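Local coordinates for conserved hypothetical protein (PDB 2AP3), which is of unknown function but belongs to a family of putative cell-wall binding lipoproteins and folds as a mostly helical, elongated protein, at residues K19-L22 with K23-K27; A155-Q158 with G159-E162. One frame throughout, in Å; residues are numbered along the deposited sequence.

Contact 1 (K19-L22 with K23-K27); sequences KAYL and KQVDK
Y21 and V25, one helical turn apart, make the side-chain contact between 19-22 and 23-27. The methyl CG2 of V25 sits over one face of the Y21 ring in a CH-pi contact, 3.9 Å from the ring centroid. It is offset toward the rim on the hydroxyl side, and its nearest ring atom is Y21 CZ at 3.6 Å from V25 CG2. Two torsions set this up. In Y21, CG stands opposite the backbone N (chi1 170°), and in V25, CG2 lies beside the backbone N. The same V25 CG2 also lies 3.5 Å from Y21 O, so the methyl touches both the ring and the backbone carbonyl of Y21.

Both segments belong to helix 10-30, which packs against helix 109-150 in this helical bundle. Y21 and V25, both buried, meet L122 there, and Y21 and L22 meet L118. The hydroxyl of Y21 is hydrogen-bonded to D119 OD1, so the polar end of the buried ring has a partner on the helix it packs against.

Four backbone bonds of the i to i+4 kind join the segments. The straightest runs from V25 N to Y21 O, with an N-H...O angle of 163°. K23 N to K19 O, Q24 N to A20 O and D26 N to L22 O are the others, and are more bent.

The exposed residues meet the preceding turn mainly through their first carbons. K23 CB lies 3.3 Å from K19 O, and D26 CB lies 3.4 Å from L22 O. The Q24 chain passes beside the A20 carbonyl, with Q24 CG 3.4 Å from A20 O.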
loop_
_atom_site.group_PDB
_atom_site.type_symbol
_atom_site.label_atom_id
_atom_site.label_comp_id
_atom_site.label_asym_id
_atom_site.label_seq_id
_atom_site.Cartn_x
_atom_site.Cartn_y
_atom_site.Cartn_z
ATOM N N LYS A 19 19.166 19.051 3.077
ATOM C CA LYS A 19 18.573 18.830 4.410
ATOM C C LYS A 19 17.089 19.173 4.465
ATOM O O LYS A 19 16.293 18.404 5.017
ATOM C CB LYS A 19 19.311 19.634 5.487
ATOM C CG LYS A 19 20.696 19.123 5.858
ATOM C CD LYS A 19 21.221 19.789 7.147
ATOM C CE LYS A 19 21.649 21.247 6.959
ATOM N NZ LYS A 19 22.983 21.396 6.290
ATOM N N ALA A 20 16.725 20.326 3.904
ATOM C CA ALA A 20 15.339 20.796 3.848
ATOM C C ALA A 20 14.468 19.906 2.964
ATOM O O ALA A 20 13.285 19.683 3.266
ATOM C CB ALA A 20 15.291 22.228 3.352
ATOM N N TYR A 21 15.055 19.421 1.870
ATOM C CA TYR A 21 14.383 18.486 0.967
ATOM C C TYR A 21 14.104 17.164 1.668
ATOM O O TYR A 21 12.960 16.701 1.686
ATOM C CB TYR A 21 15.199 18.224 -0.311
ATOM C CG TYR A 21 14.632 17.077 -1.153
ATOM C CD1 TYR A 21 13.586 17.293 -2.045
ATOM C CD2 TYR A 21 15.136 15.781 -1.032
ATOM C CE1 TYR A 21 13.056 16.251 -2.805
ATOM C CE2 TYR A 21 14.614 14.730 -1.784
ATOM C CZ TYR A 21 13.576 14.973 -2.671
ATOM O OH TYR A 21 13.057 13.925 -3.414
ATOM N N LEU A 22 15.150 16.567 2.239
ATOM C CA LEU A 22 15.017 15.271 2.895
ATOM C C LEU A 22 14.058 15.344 4.087
ATOM O O LEU A 22 13.420 14.343 4.426
ATOM C CB LEU A 22 16.383 14.684 3.271
ATOM C CG LEU A 22 17.267 14.233 2.092
ATOM C CD1 LEU A 22 18.690 13.913 2.548
ATOM C CD2 LEU A 22 16.671 13.030 1.379
ATOM N N LYS A 23 13.923 16.542 4.672
ATOM C CA LYS A 23 12.973 16.805 5.766
ATOM C C LYS A 23 11.511 16.833 5.314
ATOM O O LYS A 23 10.620 16.370 6.040
ATOM C CB LYS A 23 13.304 18.140 6.445
ATOM C CG LYS A 23 12.719 18.312 7.853
ATOM C CD LYS A 23 13.823 18.314 8.905
ATOM C CE LYS A 23 13.252 18.384 10.324
ATOM N NZ LYS A 23 14.143 19.149 11.253
ATOM N N GLN A 24 11.256 17.433 4.155
ATOM C CA GLN A 24 9.913 17.451 3.585
ATOM C C GLN A 24 9.499 16.024 3.229
ATOM O O GLN A 24 8.358 15.626 3.481
ATOM C CB GLN A 24 9.840 18.385 2.380
ATOM C CG GLN A 24 9.886 19.862 2.774
ATOM C CD GLN A 24 10.397 20.782 1.666
ATOM O OE1 GLN A 24 10.570 20.369 0.516
ATOM N NE2 GLN A 24 10.629 22.048 2.017
ATOM N N VAL A 25 10.443 15.253 2.689
ATOM C CA VAL A 25 10.198 13.844 2.329
ATOM C C VAL A 25 9.942 12.975 3.561
ATOM O O VAL A 25 9.110 12.063 3.523
ATOM C CB VAL A 25 11.346 13.252 1.449
ATOM C CG1 VAL A 25 11.136 11.762 1.205
ATOM C CG2 VAL A 25 11.431 13.993 0.109
ATOM N N ASP A 26 10.635 13.266 4.659
ATOM C CA ASP A 26 10.441 12.496 5.891
ATOM C C ASP A 26 9.177 12.877 6.661
ATOM O O ASP A 26 8.576 12.016 7.313
ATOM C CB ASP A 26 11.690 12.523 6.779
ATOM C CG ASP A 26 12.632 11.359 6.499
ATOM O OD1 ASP A 26 13.796 11.419 6.953
ATOM O OD2 ASP A 26 12.216 10.377 5.830
ATOM N N LYS A 27 8.763 14.144 6.564
ATOM C CA LYS A 27 7.507 14.599 7.174
ATOM C C LYS A 27 6.339 13.880 6.507
ATOM O O LYS A 27 5.417 13.411 7.169
ATOM C CB LYS A 27 7.339 16.115 7.022
ATOM C CG LYS A 27 6.077 16.684 7.672
ATOM C CD LYS A 27 6.281 16.926 9.161
ATOM C CE LYS A 27 4.960 17.144 9.884
ATOM N NZ LYS A 27 4.289 15.852 10.203
#

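Contact 2 (A155-Q158 with G159-E162); sequences ATQQ and GVNE
A threonine N-cap opens helix 157-195 here. T156 OG1 accepts from G159 N at 3.0 Å, with an N-H...O angle of 162°. Its chi1 of 75° places OG1 between the backbone N and the carbonyl carbon, where it can face the first turn. T156 O takes V160 N, so the cap residue accepts one backbone N-H through its side chain and another through its carbonyl.

A second side-chain bond lies on the outside of the turn. Q157 NE2 donates to N161 OD1 at 2.9 Å. The acceptor lies in the amide plane of Q157, but the donor stands above the carbonyl plane of N161. The two amides are turned 43° against each other. The bend of Q157 at chi2 turns NE2 toward the next turn, where it reaches N161 OD1 and lies 3.8 Å from V160 CG1. The backbones of the same pair are joined by N161 N to Q157 O.

Further along, E162 N bonds to Q158 O. A water donates to E162 OE1 at 2.8 Å and, weakly, to Q158 O.

The cap lies beside the end of helix 109-150: T156 N is hydrogen-bonded to Y149 OH, A155 touches Y149, and V160 packs on L150.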
loop_
_atom_site.group_PDB
_atom_site.type_symbol
_atom_site.label_atom_id
_atom_site.label_comp_id
_atom_site.label_asym_id
_atom_site.label_seq_id
_atom_site.Cartn_x
_atom_site.Cartn_y
_atom_site.Cartn_z
ATOM N N ALA A 155 -26.193 -23.516 -4.472
ATOM C CA ALA A 155 -24.764 -23.424 -4.824
ATOM C C ALA A 155 -24.218 -24.833 -5.031
ATOM O O ALA A 155 -24.629 -25.766 -4.318
ATOM C CB ALA A 155 -23.960 -22.683 -3.724
ATOM N N THR A 156 -23.314 -24.971 -6.011
ATOM C CA THR A 156 -22.660 -26.254 -6.306
ATOM C C THR A 156 -21.135 -26.202 -6.100
ATOM O O THR A 156 -20.522 -25.123 -6.114
ATOM C CB THR A 156 -22.920 -26.699 -7.760
ATOM O OG1 THR A 156 -22.117 -25.919 -8.644
ATOM C CG2 THR A 156 -24.420 -26.556 -8.127
ATOM N N GLN A 157 -20.524 -27.375 -5.933
ATOM C CA GLN A 157 -19.066 -27.462 -5.875
ATOM C C GLN A 157 -18.387 -26.929 -7.133
ATOM O O GLN A 157 -17.376 -26.247 -7.049
ATOM C CB GLN A 157 -18.577 -28.888 -5.596
ATOM C CG GLN A 157 -17.098 -28.909 -5.230
ATOM C CD GLN A 157 -16.852 -28.223 -3.901
ATOM O OE1 GLN A 157 -17.489 -28.572 -2.912
ATOM N NE2 GLN A 157 -15.909 -27.274 -3.862
ATOM N N GLN A 158 -18.956 -27.250 -8.296
ATOM C CA GLN A 158 -18.453 -26.761 -9.566
ATOM C C GLN A 158 -18.378 -25.224 -9.570
ATOM O O GLN A 158 -17.356 -24.648 -9.974
ATOM C CB GLN A 158 -19.353 -27.287 -10.704
ATOM C CG GLN A 158 -18.879 -26.950 -12.108
ATOM C CD GLN A 158 -19.683 -27.674 -13.197
ATOM O OE1 GLN A 158 -20.800 -28.160 -12.961
ATOM N NE2 GLN A 158 -19.111 -27.741 -14.403
ATOM N N GLY A 159 -19.445 -24.579 -9.092
ATOM C CA GLY A 159 -19.501 -23.115 -9.011
ATOM C C GLY A 159 -18.471 -22.560 -8.032
ATOM O O GLY A 159 -17.769 -21.592 -8.319
ATOM N N VAL A 160 -18.405 -23.179 -6.866
ATOM C CA VAL A 160 -17.398 -22.795 -5.861
ATOM C C VAL A 160 -15.997 -22.880 -6.449
ATOM O O VAL A 160 -15.187 -21.958 -6.281
ATOM C CB VAL A 160 -17.504 -23.684 -4.591
ATOM C CG1 VAL A 160 -16.268 -23.513 -3.695
ATOM C CG2 VAL A 160 -18.741 -23.363 -3.821
ATOM N N ASN A 161 -15.704 -23.974 -7.155
ATOM C CA ASN A 161 -14.363 -24.164 -7.696
ATOM C C ASN A 161 -14.011 -23.123 -8.741
ATOM O O ASN A 161 -12.900 -22.618 -8.760
ATOM C CB ASN A 161 -14.213 -25.567 -8.286
ATOM C CG ASN A 161 -14.247 -26.652 -7.225
ATOM O OD1 ASN A 161 -14.182 -26.376 -6.029
ATOM N ND2 ASN A 161 -14.351 -27.904 -7.665
ATOM N N GLU A 162 -14.989 -22.787 -9.574
ATOM C CA GLU A 162 -14.808 -21.825 -10.664
ATOM C C GLU A 162 -14.544 -20.440 -10.099
ATOM O O GLU A 162 -13.727 -19.683 -10.624
ATOM C CB GLU A 162 -16.055 -21.811 -11.543
ATOM C CG GLU A 162 -15.995 -20.868 -12.749
ATOM C CD GLU A 162 -17.326 -20.783 -13.477
ATOM O OE1 GLU A 162 -18.218 -21.625 -13.216
ATOM O OE2 GLU A 162 -17.486 -19.863 -14.312
HETATM O O HOH W 1 -17.559 -24.384 -13.430
#

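Contact 1 and contact 2 lie on opposite sides of the chain's centre. Their centres are about 53 Å apart, and their nearest atoms are about 42 Å apart, so they do not touch. Contact 1 comes first in the chain, within helix 10-30, while contact 2 starts helix 157-195. Helix 109-150 relates them: contact 1 packs on it at L118 and L122, and contact 2 meets its other end at Y149 and L150. Helix 157-195 also runs back toward contact 1, where its K192 forms a weak, long ion pair with D26. Contact 1 is partly buried, where helix 10-30 packs on helix 109-150, whereas contact 2 is a surface cap.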